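Pyridoxal kinase (Entamoeba histolytica, PDB 4S1H) probably phosphorylates pyridoxal with ATP, yielding pyridoxal 5'-phosphate, as a magnesium-dependent kinase of the ribokinase clan. Local coordinates at residues A137-P142 against I173-V178. Residues are numbered along the deposited sequence; the frame is centred on the assembly and turned at random.
Sequences ADIITP and IPVILV. With MG (magnesium ion), chain D.
I140 lies alongside I176 with both side chains pointing the same way, and their CG1 atoms meet at 3.8 Å. With chi1 of 66°, CG1 of I140 is set between its own backbone N and carbonyl carbon, which carries the branch across to its neighbour, while CG2 of I140 approaches CG2 of I173. L168 of helix 158-170 packs against both I140 and I176, and the two isoleucines are buried. Beneath them the backbones are joined by two hydrogen bonds around I176: I140 N reaches V175 O at 3.1 Å, and L177 N meets I140 O at 2.9 Å, almost straight at 172°. Such pairing is characteristic of parallel strands, and the 30 intervening residues, largely helical, make the link a beta-alpha-beta crossover. As in the ribokinase fold, it ties the central sheet, whose last strand is 139-140, to the antiparallel sheet that begins with 175-183. On the other face CD1 of I139 lies 3.9 Å from CG1 of V175. The D138 end is looser: CA of D138 and CA of P174 stand 5.9 Å apart and both residues are partly exposed, although CD of P174 still comes within 3.3 Å of A137 O. There CB of D138 points away from the partner strand, and OD2 takes a hydrogen bond from F108 N and a salt bridge from K101. At the buried far end, T141 O binds a magnesium ion at 2.1 Å, joined by D111 and four waters.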
loop_
_atom_site.group_PDB
_atom_site.type_symbol
_atom_site.label_atom_id
_atom_site.label_comp_id
_atom_site.label_asym_id
_atom_site.label_seq_id
_atom_site.Cartn_x
_atom_site.Cartn_y
_atom_site.Cartn_z
ATOM N N ALA A 137 -12.394 -10.734 18.715
ATOM C CA ALA A 137 -12.501 -9.321 18.364
ATOM C C ALA A 137 -13.121 -8.450 19.435
ATOM O O ALA A 137 -14.048 -8.860 20.157
ATOM C CB ALA A 137 -13.285 -9.167 17.061
ATOM N N ASP A 138 -12.637 -7.223 19.512
ATOM C CA ASP A 138 -13.242 -6.181 20.325
ATOM C C ASP A 138 -14.467 -5.553 19.637
ATOM O O ASP A 138 -15.397 -5.095 20.297
ATOM C CB ASP A 138 -12.180 -5.158 20.653
ATOM C CG ASP A 138 -11.083 -5.748 21.527
ATOM O OD1 ASP A 138 -11.324 -5.899 22.763
ATOM O OD2 ASP A 138 -10.041 -6.153 20.976
ATOM N N ILE A 139 -14.450 -5.540 18.309
ATOM C CA ILE A 139 -15.521 -5.042 17.479
ATOM C C ILE A 139 -15.492 -5.781 16.153
ATOM O O ILE A 139 -14.390 -6.097 15.609
ATOM C CB ILE A 139 -15.405 -3.528 17.295
ATOM C CG1 ILE A 139 -16.554 -2.976 16.481
ATOM C CG2 ILE A 139 -14.063 -3.157 16.645
ATOM C CD1 ILE A 139 -16.626 -1.471 16.481
ATOM N N ILE A 140 -16.660 -6.040 15.595
ATOM C CA ILE A 140 -16.749 -6.618 14.272
ATOM C C ILE A 140 -17.596 -5.732 13.378
ATOM O O ILE A 140 -18.536 -5.092 13.871
ATOM C CB ILE A 140 -17.230 -8.079 14.270
ATOM C CG1 ILE A 140 -18.684 -8.223 14.751
ATOM C CG2 ILE A 140 -16.327 -8.931 15.152
ATOM C CD1 ILE A 140 -19.225 -9.618 14.493
ATOM N N THR A 141 -17.316 -5.732 12.069
ATOM C CA THR A 141 -17.971 -4.819 11.099
ATOM C C THR A 141 -18.557 -5.531 9.870
ATOM O O THR A 141 -18.211 -5.183 8.710
ATOM C CB THR A 141 -16.991 -3.714 10.664
ATOM O OG1 THR A 141 -15.821 -4.332 10.129
ATOM C CG2 THR A 141 -16.562 -2.850 11.821
ATOM N N PRO A 142 -19.404 -6.539 10.076
ATOM C CA PRO A 142 -20.029 -7.203 8.945
ATOM C C PRO A 142 -21.130 -6.348 8.298
ATOM O O PRO A 142 -21.788 -5.563 8.986
ATOM C CB PRO A 142 -20.712 -8.405 9.604
ATOM C CG PRO A 142 -21.111 -7.890 10.953
ATOM C CD PRO A 142 -19.962 -7.015 11.361
ATOM N N ILE A 173 -18.703 -11.371 22.015
ATOM C CA ILE A 173 -18.272 -10.236 21.154
ATOM C C ILE A 173 -18.869 -8.928 21.680
ATOM O O ILE A 173 -20.084 -8.790 21.727
ATOM C CB ILE A 173 -18.636 -10.441 19.680
ATOM C CG1 ILE A 173 -17.882 -11.687 19.162
ATOM C CG2 ILE A 173 -18.285 -9.191 18.862
ATOM C CD1 ILE A 173 -18.385 -12.251 17.855
ATOM N N PRO A 174 -18.016 -7.978 22.114
ATOM C CA PRO A 174 -18.582 -6.802 22.783
ATOM C C PRO A 174 -19.359 -5.836 21.897
ATOM O O PRO A 174 -20.333 -5.255 22.383
ATOM C CB PRO A 174 -17.357 -6.095 23.378
ATOM C CG PRO A 174 -16.267 -7.099 23.332
ATOM C CD PRO A 174 -16.543 -7.981 22.177
ATOM N N VAL A 175 -18.946 -5.641 20.648
ATOM C CA VAL A 175 -19.534 -4.613 19.785
ATOM C C VAL A 175 -19.684 -5.156 18.382
ATOM O O VAL A 175 -18.756 -5.742 17.841
ATOM C CB VAL A 175 -18.735 -3.313 19.769
ATOM C CG1 VAL A 175 -19.475 -2.249 18.968
ATOM C CG2 VAL A 175 -18.437 -2.820 21.182
ATOM N N ILE A 176 -20.835 -4.937 17.775
ATOM C CA ILE A 176 -21.113 -5.375 16.419
ATOM C C ILE A 176 -21.662 -4.177 15.687
ATOM O O ILE A 176 -22.701 -3.646 16.071
ATOM C CB ILE A 176 -22.097 -6.553 16.353
ATOM C CG1 ILE A 176 -21.608 -7.767 17.193
ATOM C CG2 ILE A 176 -22.350 -6.970 14.921
ATOM C CD1 ILE A 176 -22.730 -8.704 17.546
ATOM N N LEU A 177 -20.967 -3.744 14.645
ATOM C CA LEU A 177 -21.402 -2.693 13.773
ATOM C C LEU A 177 -21.872 -3.376 12.491
ATOM O O LEU A 177 -21.070 -3.859 11.711
ATOM C CB LEU A 177 -20.230 -1.724 13.476
ATOM C CG LEU A 177 -20.610 -0.454 12.753
ATOM C CD1 LEU A 177 -21.477 0.456 13.616
ATOM C CD2 LEU A 177 -19.376 0.295 12.282
ATOM N N VAL A 178 -23.187 -3.434 12.290
ATOM C CA VAL A 178 -23.767 -3.988 11.082
ATOM C C VAL A 178 -23.837 -2.850 10.074
ATOM O O VAL A 178 -24.561 -1.896 10.258
ATOM C CB VAL A 178 -25.168 -4.605 11.331
ATOM C CG1 VAL A 178 -25.575 -5.359 10.078
ATOM C CG2 VAL A 178 -25.149 -5.523 12.537
HETATM MG MG MG D . -17.149 -4.891 6.874
HETATM O O HOH W 1 -17.539 -6.703 6.190
HETATM O O HOH W 2 -16.612 -2.717 7.460
HETATM O O HOH W 3 -18.870 -4.123 6.063
HETATM O O HOH W 4 -16.041 -4.452 5.009
#